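Local coordinates for 2-oxo-1,2-dihydroquinoline 8-monooxygenase, oxygenase component (Pseudomonas putida, PDB 1Z03), which probably hydroxylates 2-oxo-1,2-dihydroquinoline at carbon 8, as the oxygenase component of a Rieske-type system with a [2Fe-2S] cluster and a separate iron centre, at residues 314-319 with 326-331; 169-174 with 293-298. All blocks are in the same frame, centred on the assembly; numbering follows the deposited sequence.

Contact 1 (314-319 with 326-331). With OCH (quinolin-2(1H)-one), chain I.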
# COMPACT_ATOMS: atom_id res chain seq x y z
N GLN A 314 18.62 25.02 -20.04
CA GLN A 314 17.81 23.95 -19.47
C GLN A 314 16.93 24.46 -18.34
O GLN A 314 17.39 25.17 -17.46
CB GLN A 314 18.69 22.80 -18.93
CG GLN A 314 17.87 21.59 -18.43
CD GLN A 314 18.69 20.32 -18.25
OE1 GLN A 314 19.61 20.05 -19.02
NE2 GLN A 314 18.34 19.53 -17.24
N TYR A 315 15.65 24.10 -18.39
CA TYR A 315 14.70 24.50 -17.36
C TYR A 315 14.12 23.23 -16.74
O TYR A 315 13.87 22.25 -17.44
CB TYR A 315 13.55 25.33 -17.94
CG TYR A 315 13.94 26.70 -18.45
CD1 TYR A 315 13.86 27.01 -19.80
CD2 TYR A 315 14.40 27.68 -17.57
CE1 TYR A 315 14.23 28.28 -20.27
CE2 TYR A 315 14.77 28.95 -18.03
CZ TYR A 315 14.68 29.24 -19.38
OH TYR A 315 15.06 30.48 -19.84
N GLU A 316 13.91 23.25 -15.43
CA GLU A 316 13.32 22.11 -14.75
C GLU A 316 12.25 22.58 -13.78
O GLU A 316 12.35 23.67 -13.21
CB GLU A 316 14.37 21.31 -13.98
CG GLU A 316 15.52 20.78 -14.83
CD GLU A 316 16.36 19.74 -14.11
OE1 GLU A 316 16.34 19.71 -12.86
OE2 GLU A 316 17.05 18.96 -14.78
N TRP A 317 11.19 21.78 -13.65
CA TRP A 317 10.10 22.06 -12.73
C TRP A 317 9.94 20.79 -11.91
O TRP A 317 10.32 19.71 -12.36
CB TRP A 317 8.79 22.32 -13.47
CG TRP A 317 8.64 23.70 -14.04
CD1 TRP A 317 7.98 24.76 -13.47
CD2 TRP A 317 9.08 24.15 -15.33
NE1 TRP A 317 7.97 25.83 -14.33
CE2 TRP A 317 8.64 25.48 -15.48
CE3 TRP A 317 9.80 23.55 -16.37
CZ2 TRP A 317 8.89 26.23 -16.64
CZ3 TRP A 317 10.04 24.29 -17.52
CH2 TRP A 317 9.59 25.62 -17.65
N TYR A 318 9.37 20.93 -10.73
CA TYR A 318 9.12 19.81 -9.82
C TYR A 318 7.74 20.15 -9.29
O TYR A 318 7.58 20.65 -8.17
CB TYR A 318 10.17 19.81 -8.71
CG TYR A 318 11.57 20.07 -9.24
CD1 TYR A 318 12.03 21.38 -9.43
CD2 TYR A 318 12.40 19.02 -9.62
CE1 TYR A 318 13.28 21.63 -9.98
CE2 TYR A 318 13.66 19.26 -10.17
CZ TYR A 318 14.09 20.57 -10.34
OH TYR A 318 15.35 20.80 -10.84
N VAL A 319 6.75 19.89 -10.13
CA VAL A 319 5.36 20.20 -9.83
C VAL A 319 4.73 19.25 -8.82
O VAL A 319 4.66 18.04 -9.05
CB VAL A 319 4.53 20.20 -11.12
CG1 VAL A 319 3.14 20.71 -10.83
CG2 VAL A 319 5.22 21.06 -12.19
N HIS A 326 5.54 14.12 -7.46
CA HIS A 326 5.65 15.37 -8.20
C HIS A 326 5.88 15.05 -9.67
O HIS A 326 6.29 13.95 -10.01
CB HIS A 326 6.83 16.20 -7.69
CG HIS A 326 8.15 15.53 -7.85
ND1 HIS A 326 8.62 14.59 -6.96
CD2 HIS A 326 9.09 15.62 -8.83
CE1 HIS A 326 9.79 14.13 -7.38
NE2 HIS A 326 10.09 14.74 -8.51
N GLU A 327 5.60 16.01 -10.54
CA GLU A 327 5.84 15.78 -11.95
C GLU A 327 7.11 16.55 -12.29
O GLU A 327 7.15 17.78 -12.23
CB GLU A 327 4.66 16.29 -12.79
CG GLU A 327 4.67 15.80 -14.24
CD GLU A 327 4.54 14.29 -14.38
OE1 GLU A 327 4.25 13.60 -13.37
OE2 GLU A 327 4.72 13.77 -15.50
N TYR A 328 8.17 15.80 -12.61
CA TYR A 328 9.46 16.37 -12.95
C TYR A 328 9.55 16.73 -14.43
O TYR A 328 9.44 15.86 -15.29
CB TYR A 328 10.56 15.36 -12.61
CG TYR A 328 11.93 15.70 -13.14
CD1 TYR A 328 12.55 16.91 -12.80
CD2 TYR A 328 12.62 14.82 -13.96
CE1 TYR A 328 13.83 17.22 -13.28
CE2 TYR A 328 13.90 15.11 -14.44
CZ TYR A 328 14.50 16.32 -14.10
OH TYR A 328 15.76 16.61 -14.57
N TRP A 329 9.75 18.03 -14.72
CA TRP A 329 9.86 18.52 -16.09
C TRP A 329 11.32 18.83 -16.40
O TRP A 329 12.03 19.40 -15.58
CB TRP A 329 9.04 19.80 -16.29
CG TRP A 329 7.57 19.59 -16.25
CD1 TRP A 329 6.81 19.21 -15.17
CD2 TRP A 329 6.65 19.74 -17.34
NE1 TRP A 329 5.49 19.12 -15.52
CE2 TRP A 329 5.36 19.44 -16.85
CE3 TRP A 329 6.80 20.10 -18.69
CZ2 TRP A 329 4.22 19.49 -17.67
CZ3 TRP A 329 5.67 20.15 -19.50
CH2 TRP A 329 4.40 19.85 -18.98
N GLU A 330 11.73 18.48 -17.60
CA GLU A 330 13.09 18.67 -18.05
C GLU A 330 13.06 19.12 -19.50
O GLU A 330 12.75 18.32 -20.38
CB GLU A 330 13.79 17.33 -17.92
CG GLU A 330 15.28 17.35 -17.90
CD GLU A 330 15.81 15.95 -17.72
OE1 GLU A 330 17.05 15.78 -17.72
OE2 GLU A 330 14.99 15.01 -17.58
N ILE A 331 13.37 20.39 -19.77
CA ILE A 331 13.35 20.88 -21.14
C ILE A 331 14.59 21.70 -21.53
O ILE A 331 15.27 22.27 -20.68
CB ILE A 331 12.11 21.78 -21.43
CG1 ILE A 331 12.22 23.10 -20.67
CG2 ILE A 331 10.84 21.06 -21.02
CD1 ILE A 331 11.19 24.14 -21.10
O1 OCH I . 24.43 22.62 -10.53
N2 OCH I . 22.71 21.93 -11.94
C3 OCH I . 22.23 21.41 -13.17
C4 OCH I . 20.82 21.21 -13.40
C5 OCH I . 20.42 20.68 -14.63
C6 OCH I . 21.39 20.34 -15.63
C7 OCH I . 22.75 20.53 -15.41
C8 OCH I . 23.21 21.05 -14.20
C9 OCH I . 24.67 21.27 -13.93
C10 OCH I . 25.09 21.77 -12.76
C1 OCH I . 24.11 22.16 -11.63

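Contact 2 (169-174 with 293-298). With OCH (quinolin-2(1H)-one), chain I.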
# COMPACT_ATOMS: atom_id res chain seq x y z
N LEU A 169 8.25 32.51 -13.83
CA LEU A 169 9.23 31.91 -14.74
C LEU A 169 10.59 32.53 -14.42
O LEU A 169 10.67 33.64 -13.93
CB LEU A 169 8.86 32.17 -16.20
CG LEU A 169 7.63 31.45 -16.77
CD1 LEU A 169 7.48 31.80 -18.24
CD2 LEU A 169 7.78 29.94 -16.59
N PRO A 170 11.69 31.81 -14.71
CA PRO A 170 13.04 32.31 -14.44
C PRO A 170 13.33 33.69 -15.05
O PRO A 170 12.68 34.10 -16.00
CB PRO A 170 13.93 31.23 -15.05
CG PRO A 170 13.10 29.99 -14.91
CD PRO A 170 11.74 30.48 -15.33
N PHE A 171 14.32 34.38 -14.48
CA PHE A 171 14.73 35.70 -14.95
C PHE A 171 15.05 35.65 -16.45
O PHE A 171 15.61 34.66 -16.93
CB PHE A 171 15.97 36.16 -14.19
CG PHE A 171 15.83 36.11 -12.70
CD1 PHE A 171 16.49 35.14 -11.96
CD2 PHE A 171 15.01 37.02 -12.04
CE1 PHE A 171 16.35 35.08 -10.57
CE2 PHE A 171 14.86 36.97 -10.65
CZ PHE A 171 15.53 36.00 -9.92
N ARG A 172 14.71 36.71 -17.17
CA ARG A 172 14.95 36.72 -18.61
C ARG A 172 16.17 37.50 -19.05
O ARG A 172 16.57 38.48 -18.41
CB ARG A 172 13.71 37.26 -19.33
CG ARG A 172 12.44 36.50 -19.02
CD ARG A 172 11.25 37.11 -19.72
NE ARG A 172 11.35 36.96 -21.16
CZ ARG A 172 10.40 37.34 -22.00
NH1 ARG A 172 10.57 37.16 -23.31
NH2 ARG A 172 9.28 37.90 -21.55
N PHE A 173 16.77 37.05 -20.15
CA PHE A 173 17.92 37.71 -20.75
C PHE A 173 17.56 37.92 -22.22
O PHE A 173 16.79 37.14 -22.80
CB PHE A 173 19.18 36.84 -20.65
CG PHE A 173 19.62 36.57 -19.23
CD1 PHE A 173 19.08 35.51 -18.51
CD2 PHE A 173 20.57 37.38 -18.61
CE1 PHE A 173 19.48 35.25 -17.20
CE2 PHE A 173 20.97 37.14 -17.30
CZ PHE A 173 20.42 36.07 -16.59
N PRO A 174 18.14 38.94 -22.87
CA PRO A 174 19.10 39.90 -22.31
C PRO A 174 18.52 40.93 -21.34
O PRO A 174 19.26 41.74 -20.77
CB PRO A 174 19.69 40.54 -23.56
CG PRO A 174 18.49 40.60 -24.47
CD PRO A 174 17.87 39.23 -24.29
N ARG A 293 25.35 28.55 -15.34
CA ARG A 293 24.92 29.24 -14.13
C ARG A 293 23.50 28.83 -13.75
O ARG A 293 22.60 28.79 -14.58
CB ARG A 293 24.98 30.75 -14.33
CG ARG A 293 24.61 31.53 -13.09
CD ARG A 293 24.98 32.99 -13.24
NE ARG A 293 24.26 33.65 -14.33
CZ ARG A 293 24.49 34.90 -14.71
NH1 ARG A 293 23.79 35.44 -15.70
NH2 ARG A 293 25.44 35.61 -14.12
N THR A 294 23.30 28.55 -12.47
CA THR A 294 21.99 28.15 -11.99
C THR A 294 21.28 29.20 -11.13
O THR A 294 21.91 29.95 -10.38
CB THR A 294 22.07 26.84 -11.17
OG1 THR A 294 23.03 26.99 -10.12
CG2 THR A 294 22.49 25.68 -12.06
N SER A 295 19.96 29.23 -11.26
CA SER A 295 19.11 30.15 -10.52
C SER A 295 17.79 29.43 -10.30
O SER A 295 17.46 28.50 -11.04
CB SER A 295 18.87 31.43 -11.33
OG SER A 295 18.18 31.15 -12.54
N VAL A 296 17.03 29.83 -9.28
CA VAL A 296 15.74 29.22 -9.02
C VAL A 296 14.75 30.28 -8.56
O VAL A 296 15.10 31.20 -7.81
CB VAL A 296 15.87 28.10 -7.95
CG1 VAL A 296 16.42 28.66 -6.65
CG2 VAL A 296 14.51 27.43 -7.73
N VAL A 297 13.51 30.16 -9.03
CA VAL A 297 12.45 31.11 -8.68
C VAL A 297 11.17 30.36 -8.29
O VAL A 297 10.98 29.21 -8.69
CB VAL A 297 12.12 32.07 -9.88
CG1 VAL A 297 13.37 32.81 -10.35
CG2 VAL A 297 11.53 31.28 -11.04
N LEU A 298 10.31 31.00 -7.51
CA LEU A 298 9.04 30.39 -7.11
C LEU A 298 8.23 30.14 -8.39
O LEU A 298 8.33 30.90 -9.35
CB LEU A 298 8.27 31.33 -6.18
CG LEU A 298 8.64 31.32 -4.69
CD1 LEU A 298 8.08 32.55 -4.00
CD2 LEU A 298 8.11 30.05 -4.03
O1 OCH I . 24.43 22.62 -10.53
N2 OCH I . 22.71 21.93 -11.94
C3 OCH I . 22.23 21.41 -13.17
C4 OCH I . 20.82 21.21 -13.40
C5 OCH I . 20.42 20.68 -14.63
C6 OCH I . 21.39 20.34 -15.63
C7 OCH I . 22.75 20.53 -15.41
C8 OCH I . 23.21 21.05 -14.20
C9 OCH I . 24.67 21.27 -13.93
C10 OCH I . 25.09 21.77 -12.76
C1 OCH I . 24.11 22.16 -11.63

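Contact 1 (314-319 with 326-331)
Tyr328 OH donates to the buried carboxylate of Glu316 from above its plane, 2.7 Å from Glu316 OE2, on the hairpin face that also carries Tyr318 and Glu330. Tyr328 CG is anti to the backbone N (chi1 169°), which swings the ring toward Glu316, ring and carboxylate almost perpendicular (87°). From Glu316's own strand, Tyr318 OH bonds to Glu316 OE1; the 2.5 Å between them is unusually short and not to be leaned on. The two tyrosine rings run side by side, barely overlapping, with Tyr318 CE2 3.7 Å from Tyr328 CD1. Gln314 NE2 adds a weak bond to Glu316 OE2, its stronger partner being Asn362. Gln314 NE2 also lies 3.5 Å from C5 of the quinolinone.

On the other face Trp317 turns its edge toward the face of Trp329 in a T-shaped pair (73°). Ile331 CD1 abuts the Trp317 edge, 3.8 Å from Trp317 CZ3. Six backbone hydrogen bonds join the strands.

The Glu316 carboxylate is probably held against rotation, about 7 Å from the iron(III) ion. Glu330 OE1, 4.3 Å from Glu316 OE2, may raise its proton affinity, while Arg369, cation-pi partner of Tyr328 and a long, weak ion pair to Glu316, may offset this.

Contact 2 (169-174 with 293-298)
Val297 and Phe171 make the central apolar contact between loop 169-174 and strand 293-297. Methyl CG1 of Val297 sits over one face of the Phe171 ring in a CH-pi contact, 4.1 Å from the ring centroid and displaced toward the rim, so that Phe171 CE1 is the nearest ring atom. A chi1 of -57° puts CG1 anti to the carbonyl carbon and over the ring, leaving CG2 between the backbone N and the carbonyl carbon. That second methyl is pressed against the loop backbone: Val297 CG2 is 3.7 Å from Pro170 N and equally close to Leu169 C. Cut back to alanine, Val297 would lose both methyls, and the ring face and the Leu169-Pro170 peptide would probably be left with a gap beside them. Phe171 also meets Phe180, whose ring is inclined to it.

Polar side chains of the strand make van der Waals contact with the aromatic rings of the loop, and no hydrogen bond spans the two segments. Arg293 bends at chi3 (63°) and brings NH1 to 3.5 Å from Phe173 CZ, the ring and guanidinium planes only 25° apart. The guanidinium is secured by other partners: a salt bridge to Glu305 and bonds to the carbonyl oxygens of Phe180 and Pro181. Ser295 OG lies at the edge of the Phe171 ring.

The ligand is met from the strand's other side, where Thr294 CG2 comes to 3.8 Å from N2 of the quinolinone while Thr294 OG1 is bonded to Gln264.

A long loop packed on one face of an antiparallel sheet whose reverse face borders the substrate fits the Bet v 1-like catalytic domain of Rieske oxygenases.

How the contacts relate
Contacts 1 and 2 belong to one antiparallel sheet, with strand 301-305 between strands 293-297 and 313-320, and their centres are 14 Å apart. They touch through the loop: Tyr315 CE2 lies 3.7 Å from Pro170 CG, and Trp317 CZ2 is 3.9 Å from Leu169 CD2. Loop 169-174 therefore covers the face carrying Val297 and continues onto the side of the hairpin bearing Tyr315 and Trp317. Both contacts also reach the quinolinone, Gln314 NE2 in the ring plane beyond the C5-C6 edge and Thr294 CG2 over the face near N2, while Gly216 O hydrogen-bonds to it. Contact 1 approaches the iron site, with Tyr328 about 6 Å from the iron ligand Asp365, side chain to side chain.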